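Local coordinates for ATP binding motif-containing protein PilF (Thermus thermophilus, PDB 5IT5), which binds ATP and probably hydrolyses it to power type IV pilus assembly, this chain being the core ATPase region of one subunit of a hexamer, at residues A[17-22]-A[33-38]; A[88-93]-A[103-108]. All blocks are in the same frame, centred on the assembly; numbering follows the deposited sequence.

Contact 1 (17-22 with 33-38) and contact 2 (88-93 with 103-108) are two hairpins of one six-stranded antiparallel sheet, about 11 Å apart between centres. Strands 19-26 and 99-107 are neighbours in it: Leu106 N probably donates to Ser20 O, and Met104 N to Ile22 O. Contact 1 is mostly buried, with two backbone bonds and an Asp21/Arg36 pair whose arginine is handed over to the second subunit. Contact 2 is partly buried and more regularly bonded, with five backbone bonds and two arginines side by side. Both touch the second subunit, and near the ATP the weak, long ion pair of Asp18 with Lys108 joins them.

Contact 1: A[17-22]-A[33-38]; sequences QDASDI and VRLRID
Asp21 and Arg36, in the beta hairpin of strands 19-26 and 30-37 of the N-terminal antiparallel sheet, illustrate how a strand pair can share out its polar atoms. Asp21 O accepts the nearly straight bond from Arg36 N (3.0 Å, 171°), while Arg36 O takes a more bent one from Ser20 N (3.1 Å). Their side chains run side by side, carboxylate and guanidinium planes 81° apart, but Asp21 OD2 stays 4.3 Å from Arg36 NE, beyond a salt bridge. Arg36 instead pairs with Asp206 and Asp208 of the second subunit. With OG tucked between the backbone N and the carbonyl carbon (chi1 47°), Ser20 donates to Asp21 OD2 from above the carboxylate plane, 3.0 Å from OG. Were Ser20 an alanine, the hydroxyl donor would be gone and the Asp21 carboxylate would probably be freer to turn beside the like-charged Asp206 of the second subunit. The other face is apolar: Ala19 CB meets Ile37 CG1 at 3.6 Å, and Ile22 CG1 lies alongside Leu35 CD2 at 3.8 Å. Helix 2-17 covers this face, setting Ala14 against Ala19 and Ile22, whereas strand 40-48 flanks strand 30-37 and strand 99-107 flanks strand 19-26.

Contact 2: A[88-93]-A[103-108]; sequences DLRLST and VMRLLK. With ATP (adenosine-5'-triphosphate), chain H.
Arg90 and Arg105, two like charges, stand side by side on one face of the strand pair and point the same way, which is the striking feature here. They touch through their aliphatic parts, Arg90 CG on Arg105 CB at 3.5 Å, whereas the NH1 atoms of Arg90 and Arg105 are 5.4 Å apart and the guanidinium planes are turned 45° from each other. Part of the charge on Arg105 may be offset by weak, long ion pairs with Asp21 and with Asp206 of the second subunit. Arg90 CG, placed between the backbone N and the carbonyl carbon (chi1 57°), also reaches Leu107 CD2 at 4.0 Å, the two side chains crossing at about a right angle. The strands form a beta hairpin (85-96 with 99-107) within the antiparallel sheet of the N-terminal part of the chain. Its backbone bonds come as reciprocal pairs between Arg90 and Arg105 and between Ser92 and Val103, with Arg105 N to Arg90 O at 2.9 Å, and Leu107 N adds a further bond to Asp88 O. On the opposite face Met104 CE touches two leucines, 3.4 Å from Leu91 CD2 and 4.0 Å from Leu89 CD1, while Leu89 CD2 meets Leu106 CD1 at 3.6 Å; Ile11 of helix 2-17 packs on Leu89 and Met104. Next along the chain, Lys108 lays its aliphatic chain against the ATP ribose hydroxyls.

Contact 1: A[17-22]-A[33-38]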
loop_
_atom_site.group_PDB
_atom_site.type_symbol
_atom_site.label_atom_id
_atom_site.label_comp_id
_atom_site.label_asym_id
_atom_site.label_seq_id
_atom_site.Cartn_x
_atom_site.Cartn_y
_atom_site.Cartn_z
ATOM N N GLN A 17 -12.760 -46.676 34.238
ATOM C CA GLN A 17 -11.750 -46.038 35.097
ATOM C C GLN A 17 -11.789 -44.494 35.130
ATOM O O GLN A 17 -11.110 -43.879 35.952
ATOM C CB GLN A 17 -10.352 -46.501 34.666
ATOM C CG GLN A 17 -9.860 -47.734 35.387
ATOM C CD GLN A 17 -8.631 -48.360 34.744
ATOM O OE1 GLN A 17 -8.397 -48.216 33.550
ATOM N NE2 GLN A 17 -7.843 -49.061 35.537
ATOM N N ASP A 18 -12.596 -43.890 34.257
ATOM C CA ASP A 18 -12.717 -42.433 34.106
ATOM C C ASP A 18 -11.432 -41.868 33.531
ATOM O O ASP A 18 -10.828 -40.939 34.072
ATOM C CB ASP A 18 -13.061 -41.738 35.423
ATOM C CG ASP A 18 -13.704 -40.349 35.215
ATOM O OD1 ASP A 18 -13.287 -39.586 34.311
ATOM O OD2 ASP A 18 -14.653 -40.025 35.964
ATOM N N ALA A 19 -11.008 -42.460 32.430
ATOM C CA ALA A 19 -9.919 -41.916 31.675
ATOM C C ALA A 19 -10.503 -40.916 30.697
ATOM O O ALA A 19 -11.529 -41.179 30.062
ATOM C CB ALA A 19 -9.147 -43.015 30.963
ATOM N N SER A 20 -9.862 -39.756 30.590
ATOM C CA SER A 20 -10.327 -38.720 29.669
ATOM C C SER A 20 -9.840 -39.003 28.258
ATOM O O SER A 20 -10.535 -38.704 27.285
ATOM C CB SER A 20 -9.854 -37.340 30.113
ATOM O OG SER A 20 -8.480 -37.381 30.433
ATOM N N ASP A 21 -8.654 -39.609 28.164
ATOM C CA ASP A 21 -7.993 -39.819 26.879
ATOM C C ASP A 21 -7.376 -41.206 26.707
ATOM O O ASP A 21 -6.919 -41.824 27.678
ATOM C CB ASP A 21 -6.928 -38.740 26.693
ATOM C CG ASP A 21 -7.520 -37.350 26.696
ATOM O OD1 ASP A 21 -8.066 -36.969 25.633
ATOM O OD2 ASP A 21 -7.464 -36.658 27.751
ATOM N N ILE A 22 -7.400 -41.688 25.463
ATOM C CA ILE A 22 -6.759 -42.934 25.035
ATOM C C ILE A 22 -5.779 -42.623 23.865
ATOM O O ILE A 22 -6.145 -42.046 22.854
ATOM C CB ILE A 22 -7.790 -43.966 24.548
ATOM C CG1 ILE A 22 -8.912 -44.151 25.579
ATOM C CG2 ILE A 22 -7.089 -45.285 24.202
ATOM C CD1 ILE A 22 -10.072 -45.016 25.091
ATOM N N VAL A 33 0.157 -48.250 24.393
ATOM C CA VAL A 33 -1.178 -47.733 24.658
ATOM C C VAL A 33 -1.299 -47.204 26.079
ATOM O O VAL A 33 -1.123 -47.948 27.039
ATOM C CB VAL A 33 -2.268 -48.799 24.415
ATOM C CG1 VAL A 33 -3.641 -48.218 24.718
ATOM C CG2 VAL A 33 -2.218 -49.304 22.972
ATOM N N ARG A 34 -1.608 -45.915 26.201
ATOM C CA ARG A 34 -1.702 -45.263 27.505
ATOM C C ARG A 34 -3.067 -44.660 27.716
ATOM O O ARG A 34 -3.757 -44.305 26.752
ATOM C CB ARG A 34 -0.653 -44.161 27.657
ATOM C CG ARG A 34 0.776 -44.649 27.688
ATOM C CD ARG A 34 1.754 -43.511 27.913
ATOM N NE ARG A 34 1.889 -42.615 26.768
ATOM C CZ ARG A 34 2.686 -41.558 26.762
ATOM N NH1 ARG A 34 3.403 -41.278 27.839
ATOM N NH2 ARG A 34 2.778 -40.784 25.695
ATOM N N LEU A 35 -3.438 -44.545 28.988
ATOM C CA LEU A 35 -4.681 -43.913 29.412
ATOM C C LEU A 35 -4.339 -42.685 30.211
ATOM O O LEU A 35 -3.426 -42.723 31.047
ATOM C CB LEU A 35 -5.526 -44.851 30.281
ATOM C CG LEU A 35 -6.152 -46.088 29.649
ATOM C CD1 LEU A 35 -6.826 -46.890 30.754
ATOM C CD2 LEU A 35 -7.130 -45.678 28.525
ATOM N N ARG A 36 -5.068 -41.601 29.983
ATOM C CA ARG A 36 -4.934 -40.449 30.861
ATOM C C ARG A 36 -5.992 -40.549 31.960
ATOM O O ARG A 36 -7.171 -40.729 31.685
ATOM C CB ARG A 36 -5.060 -39.123 30.094
ATOM C CG ARG A 36 -4.425 -37.960 30.845
ATOM C CD ARG A 36 -4.523 -36.666 30.095
ATOM N NE ARG A 36 -3.410 -36.425 29.167
ATOM C CZ ARG A 36 -2.169 -36.116 29.533
ATOM N NH1 ARG A 36 -1.832 -36.038 30.807
ATOM N NH2 ARG A 36 -1.256 -35.894 28.622
ATOM N N ILE A 37 -5.553 -40.443 33.205
ATOM C CA ILE A 37 -6.446 -40.537 34.352
ATOM C C ILE A 37 -6.008 -39.506 35.390
ATOM O O ILE A 37 -4.839 -39.459 35.799
ATOM C CB ILE A 37 -6.471 -41.986 34.965
ATOM C CG1 ILE A 37 -7.067 -42.974 33.962
ATOM C CG2 ILE A 37 -7.271 -42.034 36.282
ATOM C CD1 ILE A 37 -6.680 -44.397 34.209
ATOM N N ASP A 38 -6.955 -38.676 35.802
ATOM C CA ASP A 38 -6.662 -37.587 36.721
ATOM C C ASP A 38 -5.588 -36.654 36.143
ATOM O O ASP A 38 -4.794 -36.075 36.874
ATOM C CB ASP A 38 -6.237 -38.147 38.086
ATOM C CG ASP A 38 -7.305 -39.061 38.704
ATOM O OD1 ASP A 38 -8.512 -38.804 38.488
ATOM O OD2 ASP A 38 -6.942 -40.035 39.411
#

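Contact 2: A[88-93]-A[103-108]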
loop_
_atom_site.group_PDB
_atom_site.type_symbol
_atom_site.label_atom_id
_atom_site.label_comp_id
_atom_site.label_asym_id
_atom_site.label_seq_id
_atom_site.Cartn_x
_atom_site.Cartn_y
_atom_site.Cartn_z
ATOM N N ASP A 88 -19.618 -40.178 23.958
ATOM C CA ASP A 88 -19.155 -39.439 22.795
ATOM C C ASP A 88 -17.625 -39.340 22.822
ATOM O O ASP A 88 -17.031 -39.008 23.859
ATOM C CB ASP A 88 -19.779 -38.046 22.769
ATOM C CG ASP A 88 -21.100 -38.003 22.026
ATOM O OD1 ASP A 88 -21.591 -39.068 21.591
ATOM O OD2 ASP A 88 -21.653 -36.888 21.897
ATOM N N LEU A 89 -16.992 -39.645 21.691
ATOM C CA LEU A 89 -15.533 -39.563 21.563
ATOM C C LEU A 89 -15.163 -38.623 20.432
ATOM O O LEU A 89 -15.826 -38.602 19.398
ATOM C CB LEU A 89 -14.932 -40.945 21.300
ATOM C CG LEU A 89 -15.450 -42.120 22.147
ATOM C CD1 LEU A 89 -14.869 -43.441 21.685
ATOM C CD2 LEU A 89 -15.143 -41.917 23.621
ATOM N N ARG A 90 -14.123 -37.825 20.611
ATOM C CA ARG A 90 -13.545 -37.147 19.452
ATOM C C ARG A 90 -12.236 -37.855 19.156
ATOM O O ARG A 90 -11.484 -38.184 20.077
ATOM C CB ARG A 90 -13.369 -35.646 19.698
ATOM C CG ARG A 90 -12.523 -35.303 20.912
ATOM C CD ARG A 90 -12.437 -33.796 21.116
ATOM N NE ARG A 90 -11.725 -33.200 20.005
ATOM C CZ ARG A 90 -10.402 -33.094 19.911
ATOM N NH1 ARG A 90 -9.617 -33.519 20.901
ATOM N NH2 ARG A 90 -9.869 -32.546 18.824
ATOM N N LEU A 91 -11.998 -38.133 17.875
ATOM C CA LEU A 91 -10.843 -38.931 17.432
ATOM C C LEU A 91 -9.803 -38.118 16.681
ATOM O O LEU A 91 -10.144 -37.211 15.936
ATOM C CB LEU A 91 -11.308 -40.063 16.528
ATOM C CG LEU A 91 -12.635 -40.698 16.946
ATOM C CD1 LEU A 91 -13.154 -41.652 15.873
ATOM C CD2 LEU A 91 -12.501 -41.415 18.278
ATOM N N SER A 92 -8.531 -38.452 16.870
ATOM C CA SER A 92 -7.442 -37.758 16.174
ATOM C C SER A 92 -6.420 -38.727 15.672
ATOM O O SER A 92 -5.917 -39.522 16.434
ATOM C CB SER A 92 -6.753 -36.750 17.083
ATOM O OG SER A 92 -7.714 -35.859 17.613
ATOM N N THR A 93 -6.115 -38.663 14.385
ATOM C CA THR A 93 -5.074 -39.511 13.827
ATOM C C THR A 93 -3.955 -38.626 13.309
ATOM O O THR A 93 -4.183 -37.691 12.550
ATOM C CB THR A 93 -5.603 -40.428 12.707
ATOM O OG1 THR A 93 -6.487 -39.682 11.868
ATOM C CG2 THR A 93 -6.374 -41.608 13.288
ATOM N N VAL A 103 -5.591 -40.810 18.961
ATOM C CA VAL A 103 -6.011 -40.357 20.281
ATOM C C VAL A 103 -7.514 -40.211 20.372
ATOM O O VAL A 103 -8.115 -39.479 19.593
ATOM C CB VAL A 103 -5.366 -39.024 20.645
ATOM C CG1 VAL A 103 -5.938 -38.480 21.964
ATOM C CG2 VAL A 103 -3.846 -39.190 20.695
ATOM N N MET A 104 -8.115 -40.912 21.327
ATOM C CA MET A 104 -9.559 -40.849 21.542
ATOM C C MET A 104 -9.867 -40.118 22.825
ATOM O O MET A 104 -9.495 -40.573 23.914
ATOM C CB MET A 104 -10.170 -42.252 21.597
ATOM C CG MET A 104 -9.801 -43.119 20.428
ATOM S SD MET A 104 -10.482 -44.765 20.542
ATOM C CE MET A 104 -11.847 -44.611 19.396
ATOM N N ARG A 105 -10.538 -38.982 22.704
ATOM C CA ARG A 105 -10.932 -38.245 23.895
ATOM C C ARG A 105 -12.356 -38.617 24.303
ATOM O O ARG A 105 -13.280 -38.564 23.486
ATOM C CB ARG A 105 -10.812 -36.741 23.657
ATOM C CG ARG A 105 -11.069 -35.909 24.898
ATOM C CD ARG A 105 -10.124 -34.720 24.984
ATOM N NE ARG A 105 -9.952 -34.297 26.374
ATOM C CZ ARG A 105 -8.921 -33.582 26.828
ATOM N NH1 ARG A 105 -7.940 -33.202 26.009
ATOM N NH2 ARG A 105 -8.869 -33.255 28.116
ATOM N N LEU A 106 -12.529 -39.015 25.559
ATOM C CA LEU A 106 -13.853 -39.294 26.092
ATOM C C LEU A 106 -14.467 -37.981 26.528
ATOM O O LEU A 106 -13.851 -37.214 27.278
ATOM C CB LEU A 106 -13.790 -40.267 27.265
ATOM C CG LEU A 106 -13.737 -41.767 26.961
ATOM C CD1 LEU A 106 -12.521 -42.140 26.112
ATOM C CD2 LEU A 106 -13.735 -42.555 28.250
ATOM N N LEU A 107 -15.674 -37.713 26.044
ATOM C CA LEU A 107 -16.346 -36.462 26.346
ATOM C C LEU A 107 -17.368 -36.651 27.460
ATOM O O LEU A 107 -18.024 -37.695 27.532
ATOM C CB LEU A 107 -17.008 -35.911 25.085
ATOM C CG LEU A 107 -16.064 -35.752 23.883
ATOM C CD1 LEU A 107 -16.824 -35.170 22.715
ATOM C CD2 LEU A 107 -14.829 -34.901 24.205
ATOM N N LYS A 108 -17.487 -35.645 28.330
ATOM C CA LYS A 108 -18.493 -35.628 29.393
ATOM C C LYS A 108 -19.881 -35.270 28.868
ATOM O O LYS A 108 -20.036 -34.839 27.716
ATOM C CB LYS A 108 -18.107 -34.636 30.486
ATOM C CG LYS A 108 -16.804 -34.945 31.188
ATOM C CD LYS A 108 -16.907 -36.172 32.065
ATOM C CE LYS A 108 -15.657 -36.349 32.918
ATOM N NZ LYS A 108 -15.774 -37.520 33.832
HETATM P PG ATP H . -12.867 -25.993 29.284
HETATM O O1G ATP H . -12.392 -24.713 28.758
HETATM O O2G ATP H . -14.326 -25.981 29.573
HETATM O O3G ATP H . -12.459 -27.218 28.601
HETATM P PB ATP H . -11.025 -26.867 31.328
HETATM O O1B ATP H . -10.379 -27.575 30.251
HETATM O O2B ATP H . -10.177 -26.039 32.091
HETATM O O3B ATP H . -12.206 -26.022 30.749
HETATM P PA ATP H . -12.738 -28.927 32.428
HETATM O O1A ATP H . -13.157 -29.508 31.189
HETATM O O2A ATP H . -13.721 -28.298 33.205
HETATM O O3A ATP H . -11.516 -27.955 32.339
HETATM O "O5'" ATP H . -12.128 -30.025 33.280
HETATM C "C5'" ATP H . -11.849 -31.296 32.733
HETATM C "C4'" ATP H . -12.067 -32.481 33.648
HETATM O "O4'" ATP H . -11.705 -32.206 34.955
HETATM C "C3'" ATP H . -13.478 -32.922 33.766
HETATM O "O3'" ATP H . -13.764 -33.867 32.776
HETATM C "C2'" ATP H . -13.515 -33.604 35.086
HETATM O "O2'" ATP H . -13.103 -34.948 34.953
HETATM C "C1'" ATP H . -12.475 -32.915 35.880
HETATM N N9 ATP H . -13.042 -31.897 36.752
HETATM C C8 ATP H . -13.427 -30.696 36.394
HETATM N N7 ATP H . -13.840 -30.008 37.425
HETATM C C5 ATP H . -13.721 -30.778 38.477
HETATM C C6 ATP H . -13.986 -30.660 39.893
HETATM N N6 ATP H . -14.503 -29.572 40.426
HETATM N N1 ATP H . -13.705 -31.683 40.655
HETATM C C2 ATP H . -13.212 -32.798 40.175
HETATM N N3 ATP H . -12.946 -32.980 38.901
HETATM C C4 ATP H . -13.181 -32.017 38.022
#